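Local coordinates for peruvianin-I (PDB 6ORM), which acts as a cysteine peptidase of Thevetia peruviana latex while having the cupin fold of germin-like proteins, at residues A[116-121]-A[134-139]; A[50-55]-A[158-163]; A[57-60]-A[66-69]. All coordinates share one frame; numbering follows the deposited sequence.

Contact 1: residues A[116-121]-A[134-139]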
loop_
_atom_site.group_PDB
_atom_site.type_symbol
_atom_site.label_atom_id
_atom_site.label_comp_id
_atom_site.label_asym_id
_atom_site.label_seq_id
_atom_site.Cartn_x
_atom_site.Cartn_y
_atom_site.Cartn_z
ATOM N N LEU A 116 -5.337 -22.568 -18.215
ATOM C CA LEU A 116 -4.959 -21.629 -19.260
ATOM C C LEU A 116 -6.169 -20.811 -19.686
ATOM O O LEU A 116 -7.223 -21.373 -20.002
ATOM C CB LEU A 116 -4.362 -22.363 -20.461
ATOM C CG LEU A 116 -4.083 -21.501 -21.692
ATOM C CD1 LEU A 116 -3.077 -20.398 -21.374
ATOM C CD2 LEU A 116 -3.608 -22.355 -22.865
ATOM N N TYR A 117 -6.024 -19.487 -19.662
ATOM C CA TYR A 117 -7.022 -18.559 -20.184
ATOM C C TYR A 117 -6.406 -17.876 -21.398
ATOM O O TYR A 117 -5.470 -17.082 -21.261
ATOM C CB TYR A 117 -7.445 -17.556 -19.111
ATOM C CG TYR A 117 -7.950 -18.237 -17.858
ATOM C CD1 TYR A 117 -7.067 -18.673 -16.877
ATOM C CD2 TYR A 117 -9.307 -18.481 -17.672
ATOM C CE1 TYR A 117 -7.520 -19.314 -15.740
ATOM C CE2 TYR A 117 -9.770 -19.122 -16.535
ATOM C CZ TYR A 117 -8.872 -19.535 -15.574
ATOM O OH TYR A 117 -9.327 -20.170 -14.443
ATOM N N VAL A 118 -6.931 -18.185 -22.581
ATOM C CA VAL A 118 -6.308 -17.791 -23.839
ATOM C C VAL A 118 -7.383 -17.312 -24.804
ATOM O O VAL A 118 -8.475 -17.885 -24.873
ATOM C CB VAL A 118 -5.492 -18.958 -24.441
ATOM C CG1 VAL A 118 -6.369 -20.195 -24.621
ATOM C CG2 VAL A 118 -4.841 -18.554 -25.756
ATOM N N LYS A 119 -7.077 -16.246 -25.541
ATOM C CA LYS A 119 -7.994 -15.692 -26.524
ATOM C C LYS A 119 -7.197 -15.176 -27.711
ATOM O O LYS A 119 -6.035 -14.778 -27.576
ATOM C CB LYS A 119 -8.846 -14.553 -25.947
ATOM C CG LYS A 119 -9.878 -14.982 -24.917
ATOM C CD LYS A 119 -10.958 -15.865 -25.524
ATOM C CE LYS A 119 -11.816 -15.103 -26.517
ATOM N NZ LYS A 119 -12.907 -15.956 -27.075
ATOM N N ARG A 120 -7.831 -15.198 -28.879
ATOM C CA ARG A 120 -7.289 -14.537 -30.055
ATOM C C ARG A 120 -7.652 -13.058 -30.004
ATOM O O ARG A 120 -8.811 -12.706 -29.761
ATOM C CB ARG A 120 -7.831 -15.184 -31.329
ATOM C CG ARG A 120 -7.212 -14.663 -32.618
ATOM C CD ARG A 120 -8.050 -13.551 -33.230
ATOM N NE ARG A 120 -9.419 -13.981 -33.511
ATOM C CZ ARG A 120 -9.877 -14.286 -34.719
ATOM N NH1 ARG A 120 -9.077 -14.206 -35.774
ATOM N NH2 ARG A 120 -11.138 -14.669 -34.876
ATOM N N LEU A 121 -6.659 -12.194 -30.216
ATOM C CA LEU A 121 -6.841 -10.749 -30.186
ATOM C C LEU A 121 -6.618 -10.154 -31.570
ATOM O O LEU A 121 -5.707 -10.564 -32.295
ATOM C CB LEU A 121 -5.882 -10.081 -29.191
ATOM C CG LEU A 121 -5.751 -10.603 -27.757
ATOM C CD1 LEU A 121 -4.918 -9.636 -26.920
ATOM C CD2 LEU A 121 -7.106 -10.835 -27.119
ATOM N N MET A 134 2.380 -16.499 -15.349
ATOM C CA MET A 134 3.007 -16.910 -16.598
ATOM C C MET A 134 2.075 -16.635 -17.770
ATOM O O MET A 134 0.883 -16.942 -17.711
ATOM C CB MET A 134 3.354 -18.399 -16.521
ATOM C CG MET A 134 4.057 -18.989 -17.732
ATOM S SD MET A 134 4.631 -20.661 -17.366
ATOM C CE MET A 134 3.096 -21.426 -16.849
ATOM N N HIS A 135 2.620 -16.046 -18.833
ATOM C CA HIS A 135 1.813 -15.664 -19.982
ATOM C C HIS A 135 2.648 -15.770 -21.251
ATOM O O HIS A 135 3.855 -16.023 -21.210
ATOM C CB HIS A 135 1.241 -14.248 -19.824
ATOM C CG HIS A 135 2.283 -13.182 -19.697
ATOM N ND1 HIS A 135 2.803 -12.790 -18.481
ATOM C CD2 HIS A 135 2.899 -12.421 -20.632
ATOM C CE1 HIS A 135 3.694 -11.834 -18.674
ATOM N NE2 HIS A 135 3.770 -11.590 -19.969
ATOM N N PHE A 136 1.984 -15.563 -22.388
ATOM C CA PHE A 136 2.638 -15.654 -23.685
ATOM C C PHE A 136 1.822 -14.890 -24.714
ATOM O O PHE A 136 0.630 -14.632 -24.526
ATOM C CB PHE A 136 2.808 -17.110 -24.134
ATOM C CG PHE A 136 1.504 -17.834 -24.346
ATOM C CD1 PHE A 136 0.826 -17.746 -25.555
ATOM C CD2 PHE A 136 0.958 -18.608 -23.337
ATOM C CE1 PHE A 136 -0.371 -18.405 -25.744
ATOM C CE2 PHE A 136 -0.238 -19.273 -23.524
ATOM C CZ PHE A 136 -0.902 -19.172 -24.727
ATOM N N THR A 137 2.485 -14.554 -25.817
ATOM C CA THR A 137 1.834 -14.048 -27.014
ATOM C C THR A 137 2.426 -14.752 -28.225
ATOM O O THR A 137 3.644 -14.926 -28.314
ATOM C CB THR A 137 2.014 -12.529 -27.163
ATOM O OG1 THR A 137 1.716 -11.877 -25.922
ATOM C CG2 THR A 137 1.097 -11.992 -28.240
ATOM N N VAL A 138 1.560 -15.175 -29.145
ATOM C CA VAL A 138 1.981 -15.776 -30.405
ATOM C C VAL A 138 1.326 -15.009 -31.544
ATOM O O VAL A 138 0.128 -14.711 -31.496
ATOM C CB VAL A 138 1.625 -17.277 -30.480
ATOM C CG1 VAL A 138 2.083 -17.874 -31.811
ATOM C CG2 VAL A 138 2.244 -18.034 -29.312
ATOM N N ASN A 139 2.116 -14.693 -32.568
ATOM C CA ASN A 139 1.613 -14.051 -33.777
ATOM C C ASN A 139 0.909 -15.089 -34.647
ATOM O O ASN A 139 1.546 -16.025 -35.138
ATOM C CB ASN A 139 2.770 -13.398 -34.532
ATOM C CG ASN A 139 2.310 -12.545 -35.699
ATOM O OD1 ASN A 139 1.139 -12.557 -36.077
ATOM N ND2 ASN A 139 3.241 -11.799 -36.282
#
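L116 and V118 of strand 116-121 meet F136 of strand 135-139 across a gap too wide for direct backbone pairing: the CA atoms of L116 and H135 are 9.1 Å apart. Strand 104-109 runs between the two and is antiparallel to each, so the outer strands share one direction in this three-stranded sheet. The backbone of the middle strand pairs Y117 with F108 on one flank and M134 with Y109 on the other. The phenyl ring of F136 bridges the distance. With chi1 at 63°, CG sits between the backbone N and the carbonyl carbon, and the ring reaches over toward strand 116-121. L116 answers at the ring edge, its CD1 lying near the ring plane, 3.7 Å from CE2 of F136. The two side chains cross at about a right angle. V118 approaches obliquely through one methyl, with CG2 4.1 Å from CZ of F136. Y109 of the middle strand and T85 of a loop also touch F136. Elsewhere on strand 116-121, Y117 packs edge-to-face on F37 of the second subunit, and K119 makes a salt bridge with D35 of that subunit. Chemically, contact 1 is hydrocarbon against hydrocarbon, burying 99 Å² in all. Van der Waals and hydrophobic forces join the two outer strands on this sheet face, while the backbone hydrogen bonds that hold the sheet together run through the strand between them.

Contact 2: residues A[50-55]-A[158-163]. With NAG (2-acetamido-2-deoxy-beta-D-glucopyranose), chain D.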
loop_
_atom_site.group_PDB
_atom_site.type_symbol
_atom_site.label_atom_id
_atom_site.label_comp_id
_atom_site.label_asym_id
_atom_site.label_seq_id
_atom_site.Cartn_x
_atom_site.Cartn_y
_atom_site.Cartn_z
ATOM N N ASP A 50 14.574 -10.538 -31.188
ATOM C CA ASP A 50 15.295 -11.642 -30.584
ATOM C C ASP A 50 15.138 -12.883 -31.459
ATOM O O ASP A 50 14.424 -12.876 -32.465
ATOM C CB ASP A 50 14.835 -11.867 -29.137
ATOM C CG ASP A 50 13.358 -12.271 -29.018
ATOM O OD1 ASP A 50 12.735 -12.688 -30.016
ATOM O OD2 ASP A 50 12.816 -12.169 -27.892
ATOM N N GLN A 51 15.826 -13.963 -31.079
ATOM C CA GLN A 51 15.794 -15.201 -31.857
ATOM C C GLN A 51 14.380 -15.710 -32.117
ATOM O O GLN A 51 14.177 -16.476 -33.063
ATOM C CB GLN A 51 16.620 -16.290 -31.174
ATOM C CG GLN A 51 16.348 -16.499 -29.700
ATOM C CD GLN A 51 17.127 -17.678 -29.156
ATOM O OE1 GLN A 51 17.329 -18.672 -29.855
ATOM N NE2 GLN A 51 17.589 -17.568 -27.914
ATOM N N TRP A 52 13.401 -15.324 -31.297
ATOM C CA TRP A 52 12.045 -15.845 -31.418
ATOM C C TRP A 52 11.104 -14.859 -32.103
ATOM O O TRP A 52 9.895 -15.103 -32.152
ATOM C CB TRP A 52 11.504 -16.239 -30.034
ATOM C CG TRP A 52 12.391 -17.238 -29.333
ATOM C CD1 TRP A 52 12.599 -18.543 -29.683
ATOM C CD2 TRP A 52 13.186 -17.009 -28.160
ATOM N NE1 TRP A 52 13.479 -19.136 -28.809
ATOM C CE2 TRP A 52 13.851 -18.217 -27.864
ATOM C CE3 TRP A 52 13.398 -15.901 -27.333
ATOM C CZ2 TRP A 52 14.715 -18.345 -26.776
ATOM C CZ3 TRP A 52 14.257 -16.030 -26.257
ATOM C CH2 TRP A 52 14.904 -17.243 -25.987
ATOM N N GLY A 53 11.636 -13.762 -32.642
ATOM C CA GLY A 53 10.847 -12.818 -33.411
ATOM C C GLY A 53 10.148 -11.735 -32.627
ATOM O O GLY A 53 9.192 -11.143 -33.140
ATOM N N LEU A 54 10.598 -11.436 -31.414
ATOM C CA LEU A 54 9.986 -10.413 -30.578
ATOM C C LEU A 54 10.913 -9.213 -30.441
ATOM O O LEU A 54 12.117 -9.373 -30.207
ATOM C CB LEU A 54 9.657 -10.968 -29.190
ATOM C CG LEU A 54 9.330 -9.931 -28.111
ATOM C CD1 LEU A 54 7.999 -9.253 -28.394
ATOM C CD2 LEU A 54 9.334 -10.559 -26.724
ATOM N N ASN A 55 10.352 -8.015 -30.586
ATOM C CA ASN A 55 11.021 -6.794 -30.160
ATOM C C ASN A 55 10.196 -6.129 -29.072
ATOM O O ASN A 55 8.992 -5.915 -29.244
ATOM C CB ASN A 55 11.232 -5.788 -31.291
ATOM C CG ASN A 55 11.780 -4.483 -30.764
ATOM O OD1 ASN A 55 11.034 -3.558 -30.437
ATOM N ND2 ASN A 55 13.094 -4.417 -30.640
ATOM N N GLY A 158 10.746 -8.235 -15.992
ATOM C CA GLY A 158 10.378 -9.194 -17.012
ATOM C C GLY A 158 11.302 -10.390 -16.949
ATOM O O GLY A 158 12.520 -10.228 -16.819
ATOM N N GLN A 159 10.746 -11.594 -17.033
ATOM C CA GLN A 159 11.533 -12.810 -16.901
ATOM C C GLN A 159 11.037 -13.831 -17.910
ATOM O O GLN A 159 9.831 -14.076 -17.996
ATOM C CB GLN A 159 11.425 -13.369 -15.476
ATOM C CG GLN A 159 12.201 -14.645 -15.226
ATOM C CD GLN A 159 12.614 -14.776 -13.773
ATOM O OE1 GLN A 159 13.794 -14.664 -13.440
ATOM N NE2 GLN A 159 11.639 -14.989 -12.896
ATOM N N ILE A 160 11.961 -14.425 -18.661
ATOM C CA ILE A 160 11.622 -15.559 -19.512
ATOM C C ILE A 160 11.619 -16.801 -18.636
ATOM O O ILE A 160 12.616 -17.123 -17.983
ATOM C CB ILE A 160 12.593 -15.712 -20.686
ATOM C CG1 ILE A 160 12.531 -14.491 -21.604
ATOM C CG2 ILE A 160 12.260 -16.975 -21.473
ATOM C CD1 ILE A 160 13.547 -14.533 -22.724
ATOM N N VAL A 161 10.501 -17.507 -18.641
ATOM C CA VAL A 161 10.242 -18.557 -17.674
ATOM C C VAL A 161 10.179 -19.951 -18.307
ATOM O O VAL A 161 10.353 -20.949 -17.589
ATOM C CB VAL A 161 8.940 -18.219 -16.914
ATOM C CG1 VAL A 161 7.867 -19.269 -17.123
ATOM C CG2 VAL A 161 9.228 -17.857 -15.449
ATOM N N GLY A 162 9.976 -20.043 -19.618
ATOM C CA GLY A 162 9.937 -21.294 -20.362
ATOM C C GLY A 162 9.980 -20.956 -21.835
ATOM O O GLY A 162 9.907 -19.785 -22.219
ATOM N N LEU A 163 10.082 -21.989 -22.671
ATOM C CA LEU A 163 10.463 -21.754 -24.061
ATOM C C LEU A 163 9.355 -21.954 -25.089
ATOM O O LEU A 163 9.153 -21.064 -25.916
ATOM C CB LEU A 163 11.681 -22.619 -24.424
ATOM C CG LEU A 163 13.006 -22.007 -23.941
ATOM C CD1 LEU A 163 14.208 -22.656 -24.614
ATOM C CD2 LEU A 163 13.026 -20.494 -24.157
HETATM C C1 NAG D . 13.723 -3.249 -30.084
HETATM C C2 NAG D . 15.196 -3.463 -29.799
HETATM C C3 NAG D . 15.711 -2.348 -28.898
HETATM C C4 NAG D . 15.343 -0.976 -29.459
HETATM C C5 NAG D . 13.876 -0.911 -29.884
HETATM C C6 NAG D . 13.526 0.359 -30.626
HETATM C C7 NAG D . 16.131 -5.734 -29.784
HETATM C C8 NAG D . 16.271 -7.011 -29.010
HETATM N N2 NAG D . 15.430 -4.763 -29.188
HETATM O O3 NAG D . 17.124 -2.469 -28.772
HETATM O O4 NAG D . 15.516 -0.002 -28.439
HETATM O O5 NAG D . 13.544 -2.011 -30.744
HETATM O O6 NAG D . 14.199 0.452 -31.874
HETATM O O7 NAG D . 16.631 -5.588 -30.893
#
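The indole of W52 lies against I160 and L163, touching each through its six-membered ring. CG of W52 stands beside the backbone N and anti to the carbonyl carbon (chi1 -56°), a setting that carries the ring out of its turn toward strand 159-162. I160 comes from the opposite direction with its chain extended (chi2 175°), so that the terminal CD1 makes the contact, 3.9 Å from CZ3 of W52. L163 crosses the indole at about a right angle and places CD2 3.8 Å from CZ2 of W52. Both approaches are oblique to the ring. One face of the indole is covered from within its own turn by Q51, whose CG sits 3.5 Å above the plane, over the centre of the W52 ring. The carboxylate of D50 holds the turn together. Its OD1 accepts a nearly straight bond from L54 N at 2.8 Å, arriving from above the carboxylate plane, and a weak one from W52 N. Beyond the turn, N55 carries the glycan through a covalent bond from ND2 to C1 of NAG, in the N-X-T pattern completed by T57. With G53 N bonded to D50 O, D50 N to L54 O, and G53 at a positive phi of 87°, the turn from D50 to G53 is a type I turn followed by a G1 bulge; in the other segment, V161 and G162 form a classic bulge facing F87 in the cupin framework.

Contact 3: residues A[57-60]-A[66-69]. With NAG (2-acetamido-2-deoxy-beta-D-glucopyranose), chain D.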
loop_
_atom_site.group_PDB
_atom_site.type_symbol
_atom_site.label_atom_id
_atom_site.label_comp_id
_atom_site.label_asym_id
_atom_site.label_seq_id
_atom_site.Cartn_x
_atom_site.Cartn_y
_atom_site.Cartn_z
ATOM N N THR A 57 10.139 -2.569 -26.951
ATOM C CA THR A 57 10.612 -1.210 -26.709
ATOM C C THR A 57 10.068 -0.795 -25.346
ATOM O O THR A 57 8.855 -0.635 -25.179
ATOM C CB THR A 57 10.168 -0.258 -27.817
ATOM O OG1 THR A 57 10.615 -0.761 -29.081
ATOM C CG2 THR A 57 10.759 1.131 -27.597
ATOM N N PHE A 58 10.968 -0.633 -24.380
ATOM C CA PHE A 58 10.599 -0.452 -22.983
ATOM C C PHE A 58 10.379 1.017 -22.654
ATOM O O PHE A 58 11.129 1.887 -23.106
ATOM C CB PHE A 58 11.690 -1.007 -22.066
ATOM C CG PHE A 58 11.824 -2.498 -22.105
ATOM C CD1 PHE A 58 10.986 -3.305 -21.355
ATOM C CD2 PHE A 58 12.800 -3.095 -22.886
ATOM C CE1 PHE A 58 11.117 -4.682 -21.384
ATOM C CE2 PHE A 58 12.936 -4.470 -22.922
ATOM C CZ PHE A 58 12.094 -5.265 -22.169
ATOM N N VAL A 59 9.335 1.290 -21.872
ATOM C CA VAL A 59 9.187 2.599 -21.247
ATOM C C VAL A 59 8.921 2.406 -19.761
ATOM O O VAL A 59 7.772 2.471 -19.306
ATOM C CB VAL A 59 8.079 3.449 -21.896
ATOM C CG1 VAL A 59 8.198 4.891 -21.429
ATOM C CG2 VAL A 59 8.156 3.378 -23.411
ATOM N N THR A 60 9.981 2.140 -19.006
ATOM C CA THR A 60 9.958 2.181 -17.556
ATOM C C THR A 60 10.622 3.475 -17.088
ATOM O O THR A 60 11.077 4.293 -17.892
ATOM C CB THR A 60 10.661 0.955 -16.970
ATOM O OG1 THR A 60 12.078 1.108 -17.116
ATOM C CG2 THR A 60 10.211 -0.314 -17.682
ATOM N N ALA A 66 10.368 10.718 -15.834
ATOM C CA ALA A 66 9.177 11.267 -15.199
ATOM C C ALA A 66 8.247 10.193 -14.647
ATOM O O ALA A 66 7.360 10.521 -13.853
ATOM C CB ALA A 66 8.412 12.152 -16.185
ATOM N N LEU A 67 8.416 8.931 -15.050
ATOM C CA LEU A 67 7.603 7.854 -14.494
ATOM C C LEU A 67 7.971 7.531 -13.053
ATOM O O LEU A 67 7.179 6.885 -12.355
ATOM C CB LEU A 67 7.740 6.595 -15.352
ATOM C CG LEU A 67 7.147 6.682 -16.758
ATOM C CD1 LEU A 67 7.342 5.367 -17.500
ATOM C CD2 LEU A 67 5.671 7.059 -16.691
ATOM N N ASN A 68 9.148 7.957 -12.600
ATOM C CA ASN A 68 9.602 7.650 -11.250
ATOM C C ASN A 68 8.586 8.138 -10.224
ATOM O O ASN A 68 8.167 9.300 -10.248
ATOM C CB ASN A 68 10.969 8.295 -11.014
ATOM C CG ASN A 68 11.632 7.831 -9.731
ATOM O OD1 ASN A 68 11.653 6.640 -9.415
ATOM N ND2 ASN A 68 12.193 8.778 -8.986
ATOM N N THR A 69 8.167 7.225 -9.341
ATOM C CA THR A 69 7.199 7.368 -8.256
ATOM C C THR A 69 5.744 7.357 -8.731
ATOM O O THR A 69 4.845 7.382 -7.892
ATOM C CB THR A 69 7.406 8.637 -7.400
ATOM O OG1 THR A 69 6.967 9.786 -8.138
ATOM C CG2 THR A 69 8.871 8.803 -6.995
HETATM C C1 NAG D . 13.723 -3.249 -30.084
HETATM C C2 NAG D . 15.196 -3.463 -29.799
HETATM C C3 NAG D . 15.711 -2.348 -28.898
HETATM C C4 NAG D . 15.343 -0.976 -29.459
HETATM C C5 NAG D . 13.876 -0.911 -29.884
HETATM C C6 NAG D . 13.526 0.359 -30.626
HETATM C C7 NAG D . 16.131 -5.734 -29.784
HETATM C C8 NAG D . 16.271 -7.011 -29.010
HETATM N N2 NAG D . 15.430 -4.763 -29.188
HETATM O O3 NAG D . 17.124 -2.469 -28.772
HETATM O O4 NAG D . 15.516 -0.002 -28.439
HETATM O O5 NAG D . 13.544 -2.011 -30.744
HETATM O O6 NAG D . 14.199 0.452 -31.874
HETATM O O7 NAG D . 16.631 -5.588 -30.893
#
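L67, at a short 3-10 segment, buries its side chain against V59 and T60 inside the long connection that links strands 54-57 and 73-79 of the cupin fold. L67 contributes the largest share of the surface, and one methyl does the touching. With chi1 at -67° and chi2 at 180°, the side chain is stretched out so that CD1 leads, and it rests against backbone and side-chain atoms of the 57-60 segment. This methyl lies 3.4 Å from the carbonyl O of V59, 4.0 Å from CG1 of V59 and 3.8 Å from the carbonyl carbon C of T60. V59 and L67 cross at about a right angle, and CG1 of V59, anti to the backbone N, is the branch that meets the leucine. T60 takes part through its main chain, since its CB points away from L67. Its polar groups are engaged locally: OG1 bonds to G62 N, and the backbone N bonds to OE1 of Q63. V59 N is likewise held, by OD1 of N75, which holds the main chain at V59, next to the carbonyl that the leucine touches. The apolar patch does not stop at the subunit boundary, because V59 packs on L126 and L67 on I128 of the second subunit. The contact is therefore buried by the assembly as well as by its own chain. At the other end of the segment lies the glycan: OG1 of T57, hydrogen-bonded to NH2 of R76, approaches C5 of NAG to 3.4 Å.

Overall arrangement
All three contacts belong to one cupin domain, in which chain order and spatial order differ. Segments 50-55 and 57-60 follow each other almost directly, then come 66-69, 116-121, 134-139 and finally 158-163, so contact 2 spans the sequence of both others. Contacts 1 and 2 have centres 14 Å apart and touch, SD of M134 lying 3.5 Å from CG1 of V161. Contact 3 lies across the chain's centre from both, its centre about 25 Å from that of contact 1 and 21 Å from that of contact 2. The glycan attached at N55 in contact 2 also touches T57 in contact 3, and the second subunit meets contacts 1 and 3, placing parts on opposite sides of the chain's centre in interfaces of the six-chain assembly.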